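Local coordinates for protein UDP-N-acetylglucosamine pyrophosphorylase (Entamoeba histolytica, PDB 3OC9) that probably makes UDP-N-acetylglucosamine and diphosphate from UTP and N-acetylglucosamine 1-phosphate, the last step in the biosynthesis of this nucleotide sugar, at residues T13-V19 with Y201-L205; P61-P65 with P375-I379. All coordinates share one frame; numbering follows the deposited sequence. Where two conformers were deposited one is given.

The two contacts lie at separate places of one chain, their centres about 35 Å apart and their nearest atoms about 21 Å apart, so neither touches the other. Each is roughly 21 to 22 Å from the centre of the molecule. Their segments alternate along the sequence, in the order 13-19, 61-65, 201-205, 375-379. Interaction 1 ties the loop ahead of helix 21-32 to the end of helix 196-204, beside strand 322-326 of the large mixed sheet. Interaction 2 joins the loop between strands 59-60 and 66-67 to strand 377-379, which pairs with strand 402-404. They thus hold two N-terminal loops at separate places, beside the main sheet and on the small parallel sheet near the C-terminus.

Interaction 1 of 2, residues T13-V19 with Y201-L205; sequences TTNTIPV and YMDLL
Tyr201 reaches from helix 196-204 into the bend formed by Thr13-Val19 and gives its phenol hydrogen to a backbone carbonyl there. The bond from Tyr201 OH to Ile17 O is 2.8 Å long; it lies in the carbonyl plane on a lone pair, with a C=O...O angle of 140°. Ile17 O also lies near the plane of the ring, at its edge, as does Pro18 O. Tyrosine suits the place because its long, flat side chain spans the gap while its polar tip meets the loop backbone. Its CG stands anti to the backbone N (chi1 -162°), which sends the ring out from the helix toward the loop.

Methyl groups gather round the tip. Thr13 CG2 comes within 3.4 Å of Tyr201 OH, and Thr14 CG2 lies 3.6 Å from Tyr201 CZ, approaching the ring obliquely. Both threonines turn their methyls to the tyrosine and spend their hydroxyls elsewhere: Thr13 OG1 bonds to Ile324 N and Thr14 OG1 to Glu326 N, on strand 322-326. For Thr14 this means OG1 sits between the backbone N and the carbonyl carbon (chi1 54°). Threonine thus serves two surfaces at once. Farther down the ring, Val19 CG2 is 4.0 Å from Tyr201 CD1, its side chain crossing the tyrosine at about a right angle. Beside the ring, Ile17 CD1 meets Leu205 CD2 at 4.2 Å, an apolar contact near the surface.

The bend is helped by Thr13 O, which accepts from both Thr16 N and Ile17 N. His23 meets the Tyr201 ring edge-to-face, adding helix 21-32 to the cluster. Here the hydroxyl of a tyrosine near a helix end bonds to a carbonyl of the loop preceding another helix, at the surface of the GT-A-like, Rossmann-type nucleotidyltransferase domain beside edge strand 322-326.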
ATOM      1  N   THR A  13      10.379 -17.492  -0.696  1.00 20.78           N
ATOM      2  CA  THR A  13       9.585 -18.705  -0.969  1.00 20.32           C
ATOM      3  C   THR A  13       9.400 -18.963  -2.481  1.00 21.14           C
ATOM      4  O   THR A  13       9.478 -20.120  -2.938  1.00 21.79           O
ATOM      5  CB  THR A  13       8.205 -18.678  -0.224  1.00 20.78           C
ATOM      6  OG1 THR A  13       8.372 -18.113   1.104  1.00 20.49           O
ATOM      7  CG2 THR A  13       7.640 -20.087  -0.096  1.00 19.12           C
ATOM      8  N   THR A  14       9.149 -17.893  -3.236  1.00 20.30           N
ATOM      9  CA  THR A  14       8.920 -17.959  -4.710  1.00 22.21           C
ATOM     10  C   THR A  14      10.152 -18.399  -5.558  1.00 22.98           C
ATOM     11  O   THR A  14      10.017 -18.689  -6.769  1.00 23.47           O
ATOM     12  CB  THR A  14       8.282 -16.626  -5.257  1.00 21.54           C
ATOM     13  OG1 THR A  14       9.075 -15.485  -4.869  1.00 21.57           O
ATOM     14  CG2 THR A  14       6.892 -16.453  -4.708  1.00 21.71           C
ATOM     15  N   ASN A  15      11.338 -18.476  -4.945  1.00 23.09           N
ATOM     16  CA  ASN A  15      12.525 -19.051  -5.627  1.00 25.11           C
ATOM     17  C   ASN A  15      12.369 -20.566  -5.897  1.00 26.25           C
ATOM     18  O   ASN A  15      12.853 -21.083  -6.925  1.00 27.68           O
ATOM     19  CB  ASN A  15      13.829 -18.831  -4.813  1.00 24.78           C
ATOM     20  CG  ASN A  15      14.419 -17.414  -4.957  1.00 25.98           C
ATOM     21  OD1 ASN A  15      13.937 -16.582  -5.734  1.00 29.71           O
ATOM     22  ND2 ASN A  15      15.472 -17.139  -4.182  1.00 28.06           N
ATOM     23  N   THR A  16      11.729 -21.282  -4.974  1.00 26.09           N
ATOM     24  CA  THR A  16      11.594 -22.757  -5.088  1.00 27.85           C
ATOM     25  C   THR A  16      10.151 -23.276  -5.236  1.00 27.75           C
ATOM     26  O   THR A  16       9.928 -24.407  -5.688  1.00 28.20           O
ATOM     27  CB  THR A  16      12.311 -23.518  -3.931  1.00 27.87           C
ATOM     28  OG1 THR A  16      11.787 -23.086  -2.665  1.00 28.54           O
ATOM     29  CG2 THR A  16      13.842 -23.295  -3.982  1.00 28.92           C
ATOM     30  N   ILE A  17       9.178 -22.462  -4.819  1.00 27.29           N
ATOM     31  CA  ILE A  17       7.760 -22.745  -5.043  1.00 26.86           C
ATOM     32  C   ILE A  17       7.206 -21.624  -5.948  1.00 26.55           C
ATOM     33  O   ILE A  17       6.851 -20.533  -5.480  1.00 25.39           O
ATOM     34  CB  ILE A  17       6.941 -22.869  -3.714  1.00 26.62           C
ATOM     35  CG1 ILE A  17       7.560 -23.913  -2.773  1.00 27.51           C
ATOM     36  CG2 ILE A  17       5.475 -23.243  -4.006  1.00 25.74           C
ATOM     37  CD1 ILE A  17       6.925 -23.947  -1.369  1.00 27.29           C
ATOM     38  N   PRO A  18       7.146 -21.876  -7.264  1.00 27.15           N
ATOM     39  CA  PRO A  18       6.830 -20.803  -8.194  1.00 26.98           C
ATOM     40  C   PRO A  18       5.346 -20.383  -8.141  1.00 26.06           C
ATOM     41  O   PRO A  18       4.491 -21.188  -7.746  1.00 25.03           O
ATOM     42  CB  PRO A  18       7.138 -21.437  -9.562  1.00 28.16           C
ATOM     43  CG  PRO A  18       6.881 -22.880  -9.355  1.00 28.99           C
ATOM     44  CD  PRO A  18       7.370 -23.164  -7.953  1.00 28.67           C
ATOM     45  N   VAL A  19       5.087 -19.123  -8.498  1.00 26.24           N
ATOM     46  CA  VAL A  19       3.712 -18.622  -8.721  1.00 26.59           C
ATOM     47  C   VAL A  19       3.246 -19.100 -10.100  1.00 27.05           C
ATOM     48  O   VAL A  19       3.878 -18.782 -11.125  1.00 28.38           O
ATOM     49  CB  VAL A  19       3.647 -17.077  -8.660  1.00 25.82           C
ATOM     50  CG1 VAL A  19       2.195 -16.578  -8.858  1.00 25.78           C
ATOM     51  CG2 VAL A  19       4.217 -16.563  -7.322  1.00 26.01           C
ATOM     52  N   TYR A 201      -1.829 -17.956  -3.915  1.00 22.28           N
ATOM     53  CA  TYR A 201      -0.560 -18.412  -3.285  1.00 22.57           C
ATOM     54  C   TYR A 201      -0.721 -18.590  -1.752  1.00 23.38           C
ATOM     55  O   TYR A 201      -0.372 -19.654  -1.188  1.00 23.46           O
ATOM     56  CB  TYR A 201       0.585 -17.439  -3.654  1.00 22.41           C
ATOM     57  CG  TYR A 201       2.016 -17.964  -3.472  1.00 20.74           C
ATOM     58  CD1 TYR A 201       2.599 -18.794  -4.432  1.00 22.66           C
ATOM     59  CD2 TYR A 201       2.793 -17.592  -2.355  1.00 20.93           C
ATOM     60  CE1 TYR A 201       3.929 -19.262  -4.296  1.00 22.22           C
ATOM     61  CE2 TYR A 201       4.137 -18.065  -2.206  1.00 21.27           C
ATOM     62  CZ  TYR A 201       4.688 -18.898  -3.181  1.00 22.67           C
ATOM     63  OH  TYR A 201       5.997 -19.386  -3.047  1.00 21.73           O
ATOM     64  N   MET A 202      -1.266 -17.579  -1.066  1.00 23.32           N
ATOM     65  CA  MET A 202      -1.456 -17.706   0.380  1.00 24.13           C
ATOM     66  C   MET A 202      -2.503 -18.777   0.786  1.00 24.99           C
ATOM     67  O   MET A 202      -2.371 -19.405   1.847  1.00 24.48           O
ATOM     68  CB  MET A 202      -1.584 -16.333   1.093  1.00 25.24           C
ATOM     69  CG  MET A 202      -2.902 -15.591   0.947  1.00 24.24           C
ATOM     70  SD  MET A 202      -2.843 -13.981   1.841  1.00 23.94           S
ATOM     71  CE  MET A 202      -2.478 -14.464   3.531  1.00 22.00           C
ATOM     72  N   ASP A 203      -3.492 -19.045  -0.076  1.00 25.23           N
ATOM     73  CA  ASP A 203      -4.485 -20.085   0.271  1.00 26.74           C
ATOM     74  C   ASP A 203      -3.912 -21.488   0.167  1.00 27.30           C
ATOM     75  O   ASP A 203      -4.092 -22.296   1.087  1.00 28.25           O
ATOM     76  CB  ASP A 203      -5.790 -19.963  -0.526  1.00 27.51           C
ATOM     77  CG  ASP A 203      -6.884 -20.932  -0.025  1.00 28.83           C
ATOM     78  OD1 ASP A 203      -7.344 -20.815   1.139  1.00 30.43           O
ATOM     79  OD2 ASP A 203      -7.281 -21.810  -0.808  1.00 29.90           O
ATOM     80  N   LEU A 204      -3.182 -21.764  -0.908  1.00 27.29           N
ATOM     81  CA  LEU A 204      -2.646 -23.116  -1.110  1.00 28.91           C
ATOM     82  C   LEU A 204      -1.498 -23.474  -0.130  1.00 27.73           C
ATOM     83  O   LEU A 204      -1.328 -24.666   0.237  1.00 27.97           O
ATOM     84  CB  LEU A 204      -2.330 -23.383  -2.600  1.00 30.02           C
ATOM     85  CG  LEU A 204      -3.521 -23.232  -3.599  1.00 33.90           C
ATOM     86  CD1 LEU A 204      -3.121 -23.542  -5.043  1.00 36.52           C
ATOM     87  CD2 LEU A 204      -4.758 -24.069  -3.214  1.00 36.28           C
ATOM     88  N   LEU A 205      -0.763 -22.454   0.344  1.00 25.35           N
ATOM     89  CA  LEU A 205       0.269 -22.649   1.389  1.00 24.93           C
ATOM     90  C   LEU A 205      -0.249 -22.485   2.847  1.00 25.47           C
ATOM     91  O   LEU A 205       0.512 -22.689   3.805  1.00 25.48           O
ATOM     92  CB  LEU A 205       1.497 -21.745   1.137  1.00 24.49           C
ATOM     93  CG  LEU A 205       2.353 -21.994  -0.123  1.00 24.63           C
ATOM     94  CD1 LEU A 205       3.508 -20.989  -0.166  1.00 25.82           C
ATOM     95  CD2 LEU A 205       2.910 -23.421  -0.187  1.00 27.63           C
TER

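Interaction 2 of 2, residues P61-P65 with P375-I379; sequences PFEIP and PICEI
Glu378 points its carboxylate from strand 377-379 at two successive backbone N-H groups of the loop 61-65. Glu63 N donates to Glu378 OE2 at 2.8 Å with an angle of 162°, meeting the oxygen on its syn side and 17° out of the carboxylate plane. The second bond, from Ile64 N to Glu378 OE1, is weak at 3.4 Å. Beyond CG the glutamate chain is extended, which carries both oxygens across to the loop, a span that suits glutamate.

The side chain of Glu63 crosses that of Glu378 at about a right angle, and the two carboxylate planes are turned 55° apart. A bend at chi2 brings the Glu63 carboxylate against Ile376 CD1, while its OE2 stays 5.2 Å from Glu378 OE2. Glu63 thus lies across Ile376 with both its CG, 4.1 Å from Ile376 CG2, and its OE2, 4.0 Å from Ile376 CD1; the branched apolar neighbour suits the aliphatic part of the chain. Phe62 CB rests 3.4 Å from Glu378 OE2, while its ring meets that of Trp354.

A water donates to Ile64 O and Glu378 OE1, bridging loop and strand, and Tyr355 OH is also hydrogen-bonded to Glu378 OE2. In the buried carboxylate, OE2 therefore has Glu63 N and Tyr355 OH, and OE1 has the water and the weak bond from Ile64 N, which probably helps to stabilise a negative charge there despite the nearby Glu63.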
ATOM      1  N   PRO A  61      -1.367  14.396 -12.693  1.00 30.17           N
ATOM      2  CA  PRO A  61      -1.471  15.139 -13.969  1.00 31.13           C
ATOM      3  C   PRO A  61      -1.188  14.314 -15.239  1.00 31.04           C
ATOM      4  O   PRO A  61      -0.282  14.657 -16.006  1.00 31.75           O
ATOM      5  CB  PRO A  61      -0.439  16.267 -13.795  1.00 32.15           C
ATOM      6  CG  PRO A  61       0.637  15.636 -12.909  1.00 32.84           C
ATOM      7  CD  PRO A  61      -0.128  14.717 -11.959  1.00 29.98           C
ATOM      8  N   PHE A  62      -1.980  13.267 -15.473  1.00 30.28           N
ATOM      9  CA  PHE A  62      -1.903  12.474 -16.694  1.00 30.47           C
ATOM     10  C   PHE A  62      -2.619  13.227 -17.836  1.00 30.77           C
ATOM     11  O   PHE A  62      -3.221  14.295 -17.601  1.00 31.90           O
ATOM     12  CB  PHE A  62      -2.535  11.079 -16.512  1.00 29.96           C
ATOM     13  CG  PHE A  62      -1.900  10.224 -15.423  1.00 30.61           C
ATOM     14  CD1 PHE A  62      -0.534  10.255 -15.183  1.00 31.72           C
ATOM     15  CD2 PHE A  62      -2.696   9.356 -14.666  1.00 32.17           C
ATOM     16  CE1 PHE A  62       0.046   9.435 -14.185  1.00 32.99           C
ATOM     17  CE2 PHE A  62      -2.128   8.535 -13.660  1.00 33.12           C
ATOM     18  CZ  PHE A  62      -0.750   8.587 -13.431  1.00 32.35           C
ATOM     19  N   GLU A  63      -2.576  12.679 -19.050  1.00 30.69           N
ATOM     20  CA  GLU A  63      -3.348  13.259 -20.174  1.00 31.80           C
ATOM     21  C   GLU A  63      -4.853  13.260 -19.862  1.00 31.32           C
ATOM     22  O   GLU A  63      -5.580  14.182 -20.263  1.00 31.70           O
ATOM     23  CB  GLU A  63      -3.049  12.554 -21.505  1.00 32.65           C
ATOM     24  CG  GLU A  63      -1.588  12.726 -22.019  1.00 34.29           C
ATOM     25  CD  GLU A  63      -1.212  14.173 -22.311  1.00 38.45           C
ATOM     26  OE1 GLU A  63      -2.031  14.894 -22.916  1.00 39.93           O
ATOM     27  OE2 GLU A  63      -0.098  14.592 -21.928  1.00 40.98           O
ATOM     28  N   ILE A  64      -5.297  12.215 -19.162  1.00 30.57           N
ATOM     29  CA  ILE A  64      -6.650  12.147 -18.589  0.50 30.47           C
ATOM     30  C   ILE A  64      -6.496  12.145 -17.054  1.00 30.13           C
ATOM     31  O   ILE A  64      -6.155  11.115 -16.454  1.00 29.28           O
ATOM     32  CB  ILE A  64      -7.431  10.881 -19.066  0.50 30.26           C
ATOM     33  CG1 ILE A  64      -7.448  10.775 -20.596  0.50 31.21           C
ATOM     34  CG2 ILE A  64      -8.854  10.852 -18.495  0.50 30.09           C
ATOM     35  CD1 ILE A  64      -8.071  11.975 -21.314  0.50 30.72           C
ATOM     36  N   PRO A  65      -6.725  13.305 -16.401  1.00 30.63           N
ATOM     37  CA  PRO A  65      -6.384  13.404 -14.970  1.00 30.38           C
ATOM     38  C   PRO A  65      -7.346  12.666 -14.031  1.00 29.83           C
ATOM     39  O   PRO A  65      -8.568  12.864 -14.122  1.00 30.00           O
ATOM     40  CB  PRO A  65      -6.437  14.913 -14.688  1.00 31.27           C
ATOM     41  CG  PRO A  65      -6.783  15.581 -16.011  1.00 32.07           C
ATOM     42  CD  PRO A  65      -7.379  14.536 -16.889  1.00 31.87           C
ATOM     43  N   PRO A 375       6.455   9.316 -26.035  1.00 42.38           N
ATOM     44  CA  PRO A 375       6.473   8.225 -25.053  1.00 40.80           C
ATOM     45  C   PRO A 375       5.103   7.878 -24.414  1.00 39.26           C
ATOM     46  O   PRO A 375       5.031   6.929 -23.620  1.00 38.71           O
ATOM     47  CB  PRO A 375       7.418   8.764 -23.977  1.00 40.78           C
ATOM     48  CG  PRO A 375       7.114  10.235 -23.956  1.00 41.33           C
ATOM     49  CD  PRO A 375       6.746  10.616 -25.395  1.00 42.38           C
ATOM     50  N   ILE A 376       4.049   8.616 -24.757  1.00 38.31           N
ATOM     51  CA  ILE A 376       2.729   8.497 -24.074  1.00 36.51           C
ATOM     52  C   ILE A 376       1.974   7.190 -24.386  1.00 35.74           C
ATOM     53  O   ILE A 376       1.683   6.894 -25.544  1.00 35.62           O
ATOM     54  CB  ILE A 376       1.825   9.723 -24.383  1.00 37.25           C
ATOM     55  CG1 ILE A 376       2.552  11.015 -23.991  1.00 37.31           C
ATOM     56  CG2 ILE A 376       0.444   9.616 -23.669  1.00 36.55           C
ATOM     57  CD1 ILE A 376       1.899  12.269 -24.487  1.00 39.66           C
ATOM     58  N   CYS A 377       1.669   6.412 -23.339  1.00 33.64           N
ATOM     59  CA  CYS A 377       0.866   5.188 -23.465  1.00 32.65           C
ATOM     60  C   CYS A 377       0.030   5.055 -22.179  1.00 31.51           C
ATOM     61  O   CYS A 377       0.568   4.621 -21.162  1.00 31.14           O
ATOM     62  CB  CYS A 377       1.778   3.969 -23.652  1.00 31.25           C
ATOM     63  SG  CYS A 377       1.002   2.352 -24.047  1.00 32.60           S
ATOM     64  N   GLU A 378      -1.238   5.473 -22.233  1.00 31.24           N
ATOM     65  CA  GLU A 378      -2.154   5.464 -21.067  1.00 31.44           C
ATOM     66  C   GLU A 378      -3.283   4.454 -21.250  1.00 31.31           C
ATOM     67  O   GLU A 378      -4.124   4.595 -22.157  1.00 32.46           O
ATOM     68  CB  GLU A 378      -2.764   6.852 -20.796  1.00 32.13           C
ATOM     69  CG  GLU A 378      -1.744   7.965 -20.597  1.00 33.39           C
ATOM     70  CD  GLU A 378      -2.293   9.212 -19.892  1.00 33.80           C
ATOM     71  OE1 GLU A 378      -3.513   9.305 -19.584  1.00 35.19           O
ATOM     72  OE2 GLU A 378      -1.479  10.115 -19.614  1.00 33.36           O
ATOM     73  N   ILE A 379      -3.307   3.454 -20.369  1.00 30.14           N
ATOM     74  CA  ILE A 379      -4.300   2.380 -20.397  1.00 29.58           C
ATOM     75  C   ILE A 379      -5.099   2.393 -19.085  1.00 29.33           C
ATOM     76  O   ILE A 379      -4.530   2.151 -18.013  1.00 29.05           O
ATOM     77  CB  ILE A 379      -3.623   0.990 -20.595  1.00 29.47           C
ATOM     78  CG1 ILE A 379      -2.814   0.962 -21.920  1.00 30.71           C
ATOM     79  CG2 ILE A 379      -4.686  -0.135 -20.491  1.00 29.78           C
ATOM     80  CD1 ILE A 379      -2.115  -0.382 -22.244  1.00 30.55           C
TER
HETATM   81  O   HOH W   1      -5.200   8.680 -17.034  1.00 31.95           O